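Local coordinates for protein endoglucanase (PDB 2FVG) that probably acts as an aminopeptidase of the M42 family, relying on two divalent metal ions per subunit to cleave residues from the N-termini of peptides, at residues 19-24 against 60-65; 80-85 against 121-126; 185-190 against 335-340; 229-234 against 303-308. All blocks are in the same frame, centred on the assembly; numbering follows the deposited sequence.

Contact 1: 19-24 against 60-65; sequences KVRDFI and AHMDEV. With EDO (1,2-ethanediol), chain C.
Helix 18-28 packs on the turn after strand 55-61 of the mixed beta sheet, with Val20, Arg21 and Ile24 closing on Met62 one residue past His61, a predicted ligand of the first zinc. Met62, modelled as selenomethionine, carries the whole contact from its side. Its CG lies anti to the carbonyl carbon (chi1 -67°) and the chain runs on extended to SE, then bends at chi3, which swings CE alongside the start of the Arg21 side chain. Met62 SE sits against the helix backbone itself, 3.6 Å from Arg21 CA, and Arg21 CB is 3.8 Å from it. One helical turn on, the tip of Ile24 reaches the same atom, CD1 lying 3.9 Å from Met62 SE. Val20 comes alongside the base of the chain, its CG1 4.0 Å from Met62 CB, the two side chains pointing opposite ways. Beyond CB the Arg21 chain runs on past Met62 CE, which meets the guanidinium only obliquely, and NH1 is held by the carbonyl of Gly41. Val195, Leu43 and helix 166-180 also border the contact, with Arg169 of that helix touching Val20 and donating through NE to the carbonyl of Met62. His61 itself is held by Thr194 and Glu220, the latter predicted to bind the same metal. Between helix and turn the touching atoms are carbons and one selenium, so a close apolar fit seats Met62, the residue next to His61, against the helix, while His61 has its polar partners in other parts of the chain.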
# COMPACT_ATOMS: atom_id res chain seq x y z
N LYS A 19 -11.82 7.58 -1.66
CA LYS A 19 -11.20 8.39 -2.69
C LYS A 19 -10.13 7.59 -3.42
O LYS A 19 -10.05 7.66 -4.65
CB LYS A 19 -10.64 9.71 -2.13
CG LYS A 19 -11.70 10.67 -1.58
N VAL A 20 -9.32 6.83 -2.68
CA VAL A 20 -8.30 5.99 -3.32
C VAL A 20 -8.95 4.97 -4.23
O VAL A 20 -8.52 4.79 -5.38
CB VAL A 20 -7.36 5.28 -2.32
CG1 VAL A 20 -6.41 4.35 -3.05
CG2 VAL A 20 -6.57 6.30 -1.51
N ARG A 21 -10.00 4.30 -3.73
CA ARG A 21 -10.73 3.29 -4.53
C ARG A 21 -11.32 3.93 -5.78
O ARG A 21 -11.20 3.38 -6.87
CB ARG A 21 -11.80 2.57 -3.68
CG ARG A 21 -12.54 1.46 -4.42
CD ARG A 21 -13.62 0.74 -3.59
NE ARG A 21 -14.54 1.67 -2.94
CZ ARG A 21 -14.59 1.87 -1.63
NH1 ARG A 21 -13.82 1.16 -0.82
NH2 ARG A 21 -15.44 2.75 -1.12
N ASP A 22 -11.95 5.10 -5.64
CA ASP A 22 -12.51 5.80 -6.81
C ASP A 22 -11.44 6.16 -7.84
O ASP A 22 -11.67 6.07 -9.06
CB ASP A 22 -13.28 7.07 -6.39
CG ASP A 22 -14.58 6.76 -5.66
OD1 ASP A 22 -15.05 5.60 -5.70
OD2 ASP A 22 -15.15 7.69 -5.04
N PHE A 23 -10.27 6.58 -7.36
CA PHE A 23 -9.19 6.94 -8.24
C PHE A 23 -8.73 5.72 -9.06
O PHE A 23 -8.70 5.76 -10.28
CB PHE A 23 -8.03 7.57 -7.45
CG PHE A 23 -6.88 7.99 -8.32
CD1 PHE A 23 -6.90 9.22 -8.97
CD2 PHE A 23 -5.80 7.15 -8.51
CE1 PHE A 23 -5.85 9.60 -9.79
CE2 PHE A 23 -4.75 7.52 -9.32
CZ PHE A 23 -4.77 8.75 -9.96
N ILE A 24 -8.40 4.64 -8.37
CA ILE A 24 -7.94 3.41 -9.02
C ILE A 24 -8.95 2.93 -10.06
O ILE A 24 -8.59 2.63 -11.22
CB ILE A 24 -7.60 2.33 -7.96
CG1 ILE A 24 -6.42 2.79 -7.08
CG2 ILE A 24 -7.29 1.03 -8.65
CD1 ILE A 24 -6.07 1.85 -5.88
N ALA A 60 -2.92 -5.74 -3.45
CA ALA A 60 -2.21 -4.62 -2.82
C ALA A 60 -3.19 -3.90 -1.88
O ALA A 60 -4.39 -3.96 -2.11
CB ALA A 60 -1.67 -3.68 -3.88
N HIS A 61 -2.68 -3.23 -0.85
CA HIS A 61 -3.54 -2.52 0.12
C HIS A 61 -3.63 -1.05 -0.18
O HIS A 61 -2.62 -0.39 -0.44
CB HIS A 61 -2.99 -2.69 1.54
CG HIS A 61 -2.25 -3.97 1.72
ND1 HIS A 61 -2.84 -5.20 1.55
CD2 HIS A 61 -0.96 -4.21 2.06
CE1 HIS A 61 -1.95 -6.15 1.77
NE2 HIS A 61 -0.80 -5.58 2.09
N MSE A 62 -4.85 -0.54 -0.12
CA MSE A 62 -5.11 0.85 -0.36
C MSE A 62 -4.98 1.74 0.84
O MSE A 62 -4.84 2.95 0.69
CB MSE A 62 -6.53 1.01 -0.90
CG MSE A 62 -6.71 0.42 -2.26
SE MSE A 62 -8.51 0.84 -3.00
CE MSE A 62 -9.68 -0.23 -1.79
N ASP A 63 -5.04 1.16 2.04
CA ASP A 63 -5.04 1.97 3.26
C ASP A 63 -3.67 2.45 3.75
O ASP A 63 -2.64 1.84 3.44
CB ASP A 63 -5.83 1.28 4.41
CG ASP A 63 -5.23 -0.06 4.83
OD1 ASP A 63 -4.80 -0.85 3.95
OD2 ASP A 63 -5.24 -0.33 6.07
N GLU A 64 -3.69 3.52 4.54
CA GLU A 64 -2.47 4.07 5.13
C GLU A 64 -2.73 4.37 6.61
O GLU A 64 -3.86 4.40 7.06
CB GLU A 64 -2.04 5.33 4.35
CG GLU A 64 -3.01 6.51 4.50
CD GLU A 64 -2.67 7.71 3.63
OE1 GLU A 64 -1.58 8.32 3.80
OE2 GLU A 64 -3.51 8.06 2.79
N VAL A 65 -1.67 4.59 7.37
CA VAL A 65 -1.80 4.98 8.77
C VAL A 65 -2.33 6.42 8.88
O VAL A 65 -2.06 7.26 8.01
CB VAL A 65 -0.46 4.79 9.53
CG1 VAL A 65 -0.54 5.39 10.94
CG2 VAL A 65 -0.16 3.32 9.64
C1 EDO C . 1.69 7.17 5.37
O1 EDO C . 0.81 7.74 6.33
C2 EDO C . 3.10 7.16 5.95
O2 EDO C . 4.06 6.97 4.91

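Contact 2: 80-85 against 121-126; sequences FLPVGG and PRFENL
Phe123 reaches over to Phe80 and Pro82 from the loop ahead of strand 126-129. Its CB starts 4.0 Å from Phe80 O. At CG the ring comes under Pro82, whose CD stands over the middle of one face, 3.5 Å from the centroid and 5° off the normal, a CH-pi contact. CD1 is shared: Pro82 CD lies above it, and Phe80 CE2 approaches in the ring plane, at the edge, 3.7 Å from Phe123 CD1. CE1 and CE2 remain beneath the proline, and at the tip Phe123 CZ is 3.6 Å from Pro82 CB. The ring planes of Phe80 and Phe123 stand at 89°, but the pair is oblique, neither a stack nor a T-shaped pair. Replacing Phe123 by an alanine would probably take away the ring on which Pro82 rests and leave Phe80 CE2 without its neighbour, opening a gap between loop and strand. Strands 78-83 and 126-129 are the two outermost strands of the six-stranded antiparallel sheet, in a region that probably corresponds to the smaller beta domain of M42 peptidases. A type I turn from Phe123 to Leu126, closed by Leu126 N to Phe123 O at 3.1 Å, brings both side chains to bear on strand 78-83. Leu126 CB packs against the outer end of Phe80, 3.7 Å from Phe80 CZ. With chi1 at 61°, Phe80 CG is wedged between its own N and carbonyl carbon, and the ring extends to Leu126 and Ile105, with Phe67 edge-to-face. Beside the rings one water accepts from Phe80 N at 2.8 Å, while Phe123 O and Leu126 O both lie within hydrogen-bonding distance of it.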
# COMPACT_ATOMS: atom_id res chain seq x y z
N PHE A 80 -7.37 13.79 18.72
CA PHE A 80 -7.39 12.71 17.75
C PHE A 80 -6.84 11.41 18.34
O PHE A 80 -6.14 11.41 19.36
CB PHE A 80 -6.62 13.13 16.50
CG PHE A 80 -5.17 13.44 16.75
CD1 PHE A 80 -4.78 14.68 17.25
CD2 PHE A 80 -4.19 12.49 16.48
CE1 PHE A 80 -3.43 14.97 17.49
CE2 PHE A 80 -2.84 12.76 16.71
CZ PHE A 80 -2.46 14.00 17.22
N LEU A 81 -7.21 10.30 17.72
CA LEU A 81 -6.73 9.00 18.15
C LEU A 81 -6.13 8.36 16.92
O LEU A 81 -6.64 8.58 15.82
CB LEU A 81 -7.88 8.15 18.69
CG LEU A 81 -8.66 8.66 19.90
CD1 LEU A 81 -9.94 7.84 20.09
CD2 LEU A 81 -7.81 8.66 21.17
N PRO A 82 -5.04 7.57 17.09
CA PRO A 82 -4.35 6.90 15.99
C PRO A 82 -5.18 5.83 15.30
O PRO A 82 -6.09 5.25 15.91
CB PRO A 82 -3.16 6.23 16.67
CG PRO A 82 -3.60 6.06 18.10
CD PRO A 82 -4.40 7.29 18.39
N VAL A 83 -4.88 5.60 14.02
CA VAL A 83 -5.51 4.54 13.23
C VAL A 83 -4.32 3.85 12.57
O VAL A 83 -3.85 4.27 11.53
CB VAL A 83 -6.50 5.08 12.17
CG1 VAL A 83 -7.09 3.95 11.34
CG2 VAL A 83 -7.62 5.87 12.83
N GLY A 84 -3.82 2.80 13.22
CA GLY A 84 -2.63 2.10 12.76
C GLY A 84 -1.52 2.36 13.77
O GLY A 84 -1.78 2.90 14.85
N GLY A 85 -0.29 1.99 13.41
CA GLY A 85 0.85 2.17 14.32
C GLY A 85 1.53 3.52 14.14
O GLY A 85 2.18 3.75 13.12
N PRO A 121 4.54 11.67 26.33
CA PRO A 121 4.46 10.99 25.04
C PRO A 121 3.09 10.33 24.82
O PRO A 121 3.00 9.10 24.67
CB PRO A 121 5.58 9.94 25.14
CG PRO A 121 5.69 9.65 26.64
CD PRO A 121 5.06 10.80 27.40
N ARG A 122 2.03 11.14 24.80
CA ARG A 122 0.66 10.63 24.65
C ARG A 122 -0.17 11.39 23.60
O ARG A 122 0.14 12.53 23.27
CB ARG A 122 -0.07 10.66 26.00
N PHE A 123 -1.21 10.73 23.10
CA PHE A 123 -2.12 11.34 22.13
C PHE A 123 -3.05 12.36 22.77
O PHE A 123 -3.43 13.33 22.12
CB PHE A 123 -2.94 10.27 21.40
CG PHE A 123 -2.15 9.54 20.36
CD1 PHE A 123 -2.05 10.04 19.08
CD2 PHE A 123 -1.49 8.36 20.68
CE1 PHE A 123 -1.31 9.36 18.11
CE2 PHE A 123 -0.76 7.68 19.73
CZ PHE A 123 -0.66 8.18 18.44
N GLU A 124 -3.40 12.13 24.04
CA GLU A 124 -4.27 13.03 24.80
C GLU A 124 -3.62 14.40 25.00
O GLU A 124 -4.32 15.39 25.26
CB GLU A 124 -4.63 12.41 26.16
N ASN A 125 -2.30 14.45 24.88
CA ASN A 125 -1.54 15.70 25.05
C ASN A 125 -1.33 16.49 23.74
O ASN A 125 -0.85 17.63 23.75
CB ASN A 125 -0.21 15.42 25.76
CG ASN A 125 -0.41 14.85 27.17
OD1 ASN A 125 -1.33 15.24 27.90
ND2 ASN A 125 0.48 13.93 27.56
N LEU A 126 -1.70 15.87 22.62
CA LEU A 126 -1.56 16.46 21.30
C LEU A 126 -2.89 17.05 20.80
O LEU A 126 -3.96 16.58 21.17
CB LEU A 126 -1.04 15.41 20.32
CG LEU A 126 0.33 14.80 20.66
CD1 LEU A 126 0.70 13.67 19.72
CD2 LEU A 126 1.43 15.86 20.68
O HOH W 1 -5.54 14.28 20.73

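Contact 3: 185-190 against 335-340; sequences PAYDTY and IVEVVS
Tyr187 is met by two neighbours of the C-terminal helix, Val336 over one face and Glu337 at the hydroxyl end. Tyr187 OH donates to Glu337 OE2 at 2.9 Å, using the anti lone pair of that oxygen, the one turned away from OE1. The carboxylate stands nearly upright to the ring, 88° between planes, with OE2 close to the ring plane at its edge. A chi1 of -62° sets Glu337 CG anti to the carbonyl carbon, 3.2 Å from Tyr187 OH, and the chain then extends to bring OE2 to the hydroxyl. On the face, Val336 CG1 makes a CH-pi contact 4.0 Å from the ring centroid, displaced toward the rim, and Val336 CB is 3.8 Å from Tyr187 CD2. Here the start of strand 187-194, in the mixed sheet, is joined to helix 334-337 at the very end of the chain. A phenylalanine in place of Tyr187 would probably still pack on Val336 but leave the Glu337 carboxylate without its donor and freer to turn. One shell out, Thr189 OG1 donates to Tyr187 O at 2.7 Å, securing the strand backbone that carries the ring, and Lys54 touches both Tyr187 and Val336. On the helix side the chain closes in a type I turn from Glu337 to Ser340. Ser340 OG donates to Val336 O at 2.9 Å from above the carbonyl plane, tying the last residue back to the valine, and is itself bonded to Lys54. Val336 also touches Leu56 of strand 55-61, while Ile335 turns toward Ile258 and Ile262 of helix 256-268.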
# COMPACT_ATOMS: atom_id res chain seq x y z
N PRO A 185 -2.95 -12.54 -19.33
CA PRO A 185 -2.75 -13.57 -18.30
C PRO A 185 -2.93 -14.99 -18.79
O PRO A 185 -3.72 -15.22 -19.70
CB PRO A 185 -3.84 -13.27 -17.28
CG PRO A 185 -4.19 -11.85 -17.49
CD PRO A 185 -4.10 -11.68 -18.99
N ALA A 186 -2.18 -15.91 -18.21
CA ALA A 186 -2.31 -17.32 -18.57
C ALA A 186 -3.61 -17.88 -18.00
O ALA A 186 -4.28 -18.65 -18.68
CB ALA A 186 -1.11 -18.12 -18.09
N TYR A 187 -3.97 -17.44 -16.78
CA TYR A 187 -5.16 -17.87 -16.06
C TYR A 187 -5.95 -16.65 -15.58
O TYR A 187 -5.40 -15.57 -15.41
CB TYR A 187 -4.79 -18.71 -14.80
CG TYR A 187 -4.10 -19.98 -15.16
CD1 TYR A 187 -4.83 -21.09 -15.56
CD2 TYR A 187 -2.70 -20.06 -15.18
CE1 TYR A 187 -4.21 -22.27 -15.95
CE2 TYR A 187 -2.06 -21.24 -15.57
CZ TYR A 187 -2.83 -22.34 -15.95
OH TYR A 187 -2.23 -23.52 -16.35
N ASP A 188 -7.24 -16.85 -15.33
CA ASP A 188 -8.07 -15.77 -14.84
C ASP A 188 -7.34 -15.12 -13.70
O ASP A 188 -6.99 -15.79 -12.73
CB ASP A 188 -9.42 -16.28 -14.37
CG ASP A 188 -10.39 -16.55 -15.50
OD1 ASP A 188 -10.01 -16.49 -16.71
OD2 ASP A 188 -11.56 -16.82 -15.17
N THR A 189 -7.07 -13.83 -13.82
CA THR A 189 -6.29 -13.15 -12.80
C THR A 189 -7.08 -12.03 -12.18
O THR A 189 -7.55 -11.15 -12.88
CB THR A 189 -4.95 -12.61 -13.38
OG1 THR A 189 -4.19 -13.72 -13.85
CG2 THR A 189 -4.13 -11.88 -12.30
N TYR A 190 -7.27 -12.08 -10.87
CA TYR A 190 -7.96 -11.01 -10.15
C TYR A 190 -6.94 -10.07 -9.52
O TYR A 190 -6.04 -10.50 -8.79
CB TYR A 190 -8.84 -11.59 -9.06
CG TYR A 190 -10.01 -12.40 -9.58
CD1 TYR A 190 -9.86 -13.74 -9.90
CD2 TYR A 190 -11.26 -11.81 -9.76
CE1 TYR A 190 -10.94 -14.48 -10.39
CE2 TYR A 190 -12.33 -12.54 -10.24
CZ TYR A 190 -12.17 -13.87 -10.56
OH TYR A 190 -13.25 -14.58 -11.06
N ILE A 335 3.38 -20.10 -11.82
CA ILE A 335 3.14 -20.00 -10.40
C ILE A 335 1.82 -20.69 -10.03
O ILE A 335 1.67 -21.20 -8.93
CB ILE A 335 3.23 -18.53 -9.92
CG1 ILE A 335 3.56 -18.49 -8.43
CG2 ILE A 335 1.98 -17.70 -10.35
CD1 ILE A 335 3.64 -17.09 -7.84
N VAL A 336 0.87 -20.70 -10.96
CA VAL A 336 -0.41 -21.36 -10.75
C VAL A 336 -0.22 -22.86 -10.98
O VAL A 336 -0.69 -23.69 -10.20
CB VAL A 336 -1.52 -20.81 -11.68
CG1 VAL A 336 -2.73 -21.70 -11.67
CG2 VAL A 336 -1.90 -19.36 -11.31
N GLU A 337 0.48 -23.21 -12.05
CA GLU A 337 0.71 -24.60 -12.39
C GLU A 337 1.49 -25.40 -11.33
O GLU A 337 1.22 -26.58 -11.13
CB GLU A 337 1.39 -24.69 -13.77
CG GLU A 337 0.52 -24.10 -14.88
CD GLU A 337 1.26 -23.82 -16.17
OE1 GLU A 337 2.50 -23.99 -16.22
OE2 GLU A 337 0.60 -23.42 -17.16
N VAL A 338 2.42 -24.76 -10.62
CA VAL A 338 3.22 -25.48 -9.60
C VAL A 338 2.46 -25.93 -8.34
O VAL A 338 2.96 -26.76 -7.58
CB VAL A 338 4.54 -24.73 -9.18
CG1 VAL A 338 5.54 -24.67 -10.34
CG2 VAL A 338 4.26 -23.34 -8.60
N VAL A 339 1.28 -25.38 -8.10
CA VAL A 339 0.51 -25.73 -6.90
C VAL A 339 -0.80 -26.43 -7.23
O VAL A 339 -1.70 -26.49 -6.39
CB VAL A 339 0.25 -24.51 -5.99
CG1 VAL A 339 1.54 -24.08 -5.30
CG2 VAL A 339 -0.40 -23.35 -6.76
N SER A 340 -0.90 -26.94 -8.45
CA SER A 340 -2.10 -27.63 -8.92
C SER A 340 -1.74 -28.75 -9.91
O SER A 340 -0.56 -28.96 -10.22
CB SER A 340 -3.11 -26.64 -9.52
OG SER A 340 -2.53 -25.85 -10.55
OXT SER A 340 -2.61 -29.47 -10.42

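Contact 4: 229-234 against 303-308; sequences ELEERK and PARYIH
Glu231 OE2 is gripped by two nitrogens of Arg305: NE donates to it at 2.9 Å and NH2 at 3.1 Å. The NE bond uses the syn lone pair, on the side of the other oxygen, and lies in the guanidinium plane with an N-H...O angle of 157°. Arg305 NH2 also reaches the second oxygen, Glu231 OE1, at 3.2 Å. The arginine therefore takes the carboxylate side-on, through NE and one terminal nitrogen. The two flat groups are turned 26° apart, so the NH2 bonds leave the carboxylate plane while staying in or near that of the guanidinium. Reach comes from straight chains on both sides: Glu231 CG is anti to its N (chi1 -176°), and Arg305 runs extended from CG to NE, the two side chains meeting at about a right angle. Arg233 joins from the loop, its NE 3.5 Å from Arg305 NH2 and a long 3.8 Å from Glu231 OE1. The carboxylate is thus bridged by Arg305 and, more distantly, by Arg233, and its negative charge probably lets the two guanidinium groups sit so near each other. The contact is on the surface, where both arginines also touch a neighbouring molecule in the crystal. Leu239 flanks Arg305 within the chain. The strand end carrying Arg305 is hydrogen-bonded to strands 215-224 and 312-315. The three side chains form a surface salt-bridge network joining the irregular loop 229-234 to the end of strand 297-306, which leads on to His308, a predicted ligand of the second zinc.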
# COMPACT_ATOMS: atom_id res chain seq x y z
N GLU A 229 18.41 5.34 15.40
CA GLU A 229 19.46 5.11 16.41
C GLU A 229 20.11 3.71 16.34
O GLU A 229 21.29 3.56 16.65
CB GLU A 229 18.94 5.39 17.82
N LEU A 230 19.34 2.70 15.93
CA LEU A 230 19.83 1.32 15.84
C LEU A 230 19.60 0.70 14.46
O LEU A 230 19.49 -0.52 14.33
CB LEU A 230 19.17 0.46 16.93
CG LEU A 230 19.37 0.81 18.41
CD1 LEU A 230 18.39 0.04 19.26
CD2 LEU A 230 20.79 0.58 18.89
N GLU A 231 19.54 1.55 13.43
CA GLU A 231 19.28 1.13 12.05
C GLU A 231 20.37 0.23 11.45
O GLU A 231 21.55 0.37 11.76
CB GLU A 231 19.07 2.35 11.15
CG GLU A 231 18.69 2.00 9.71
CD GLU A 231 18.72 3.19 8.76
OE1 GLU A 231 19.24 4.26 9.15
OE2 GLU A 231 18.24 3.04 7.62
N GLU A 232 19.94 -0.69 10.59
CA GLU A 232 20.85 -1.60 9.91
C GLU A 232 21.01 -1.20 8.44
O GLU A 232 20.09 -1.38 7.64
CB GLU A 232 20.38 -3.05 10.05
CG GLU A 232 21.29 -4.04 9.35
CD GLU A 232 22.76 -3.92 9.78
OE1 GLU A 232 23.05 -3.94 11.00
OE2 GLU A 232 23.62 -3.82 8.87
N ARG A 233 22.18 -0.65 8.11
CA ARG A 233 22.47 -0.18 6.75
C ARG A 233 23.18 -1.21 5.86
O ARG A 233 23.42 -0.95 4.68
CB ARG A 233 23.28 1.12 6.77
CG ARG A 233 22.56 2.32 7.39
CD ARG A 233 23.48 3.52 7.43
NE ARG A 233 22.88 4.65 8.14
CZ ARG A 233 23.47 5.83 8.34
NH1 ARG A 233 24.69 6.06 7.89
NH2 ARG A 233 22.83 6.78 9.00
N LYS A 234 23.52 -2.37 6.42
CA LYS A 234 24.21 -3.41 5.64
C LYS A 234 23.40 -4.71 5.51
O LYS A 234 23.32 -5.27 4.40
CB LYS A 234 25.62 -3.65 6.19
CG LYS A 234 26.46 -4.60 5.35
CD LYS A 234 27.91 -4.62 5.80
CE LYS A 234 28.76 -5.47 4.87
NZ LYS A 234 30.20 -5.45 5.29
N PRO A 303 11.45 -2.39 -2.13
CA PRO A 303 12.14 -1.83 -0.96
C PRO A 303 11.83 -0.33 -0.80
O PRO A 303 11.62 0.36 -1.79
CB PRO A 303 13.64 -1.98 -1.32
CG PRO A 303 13.68 -2.98 -2.43
CD PRO A 303 12.39 -2.81 -3.19
N ALA A 304 11.78 0.14 0.44
CA ALA A 304 11.60 1.55 0.74
C ALA A 304 12.50 1.82 1.94
O ALA A 304 12.83 0.90 2.67
CB ALA A 304 10.14 1.84 1.10
N ARG A 305 12.90 3.07 2.14
CA ARG A 305 13.70 3.43 3.31
C ARG A 305 13.13 4.70 3.91
O ARG A 305 12.92 5.67 3.19
CB ARG A 305 15.17 3.63 2.91
CG ARG A 305 16.07 4.05 4.06
CD ARG A 305 17.56 3.82 3.76
NE ARG A 305 18.38 4.09 4.96
CZ ARG A 305 19.34 5.01 5.06
NH1 ARG A 305 19.72 5.75 4.02
NH2 ARG A 305 19.98 5.14 6.21
N TYR A 306 12.91 4.74 5.22
CA TYR A 306 12.40 5.98 5.83
C TYR A 306 13.39 7.13 5.71
O TYR A 306 14.60 6.92 5.69
CB TYR A 306 11.96 5.82 7.30
CG TYR A 306 10.68 5.01 7.48
CD1 TYR A 306 9.45 5.46 6.95
CD2 TYR A 306 10.68 3.81 8.20
CE1 TYR A 306 8.27 4.71 7.12
CE2 TYR A 306 9.50 3.06 8.38
CZ TYR A 306 8.31 3.51 7.83
OH TYR A 306 7.15 2.76 8.02
N ILE A 307 12.87 8.33 5.57
CA ILE A 307 13.69 9.53 5.58
C ILE A 307 13.21 10.39 6.76
O ILE A 307 13.93 10.56 7.75
CB ILE A 307 13.86 10.23 4.18
CG1 ILE A 307 14.72 11.49 4.30
CG2 ILE A 307 12.51 10.52 3.52
CD1 ILE A 307 15.96 11.34 5.20
N HIS A 308 12.00 10.90 6.70
CA HIS A 308 11.48 11.61 7.85
C HIS A 308 10.01 11.24 7.93
O HIS A 308 9.17 11.93 7.36
CB HIS A 308 11.70 13.12 7.73

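Overall arrangement
Contacts 1, 3 and 4 all reach the mixed sheet, contact 1 on strand 55-61 and contact 3 on its parallel neighbour 187-194, their centres about 25 Å apart; contact 4 lies on strand 297-306, with its centre also about 25 Å from that of contact 1. Contact 2 belongs to the separate antiparallel sheet and touches contact 1 directly, where Val65 CG1 is 3.5 Å from Val83 O. Contacts 1 and 4 carry predicted zinc ligands, His61 and His308, whereas contacts 2 and 3 lie away from the predicted sites, about 43 Å apart between centres and on opposite sides of the centre of the chain. Along the sequence contact 4 is nested within the loop closed by contact 3.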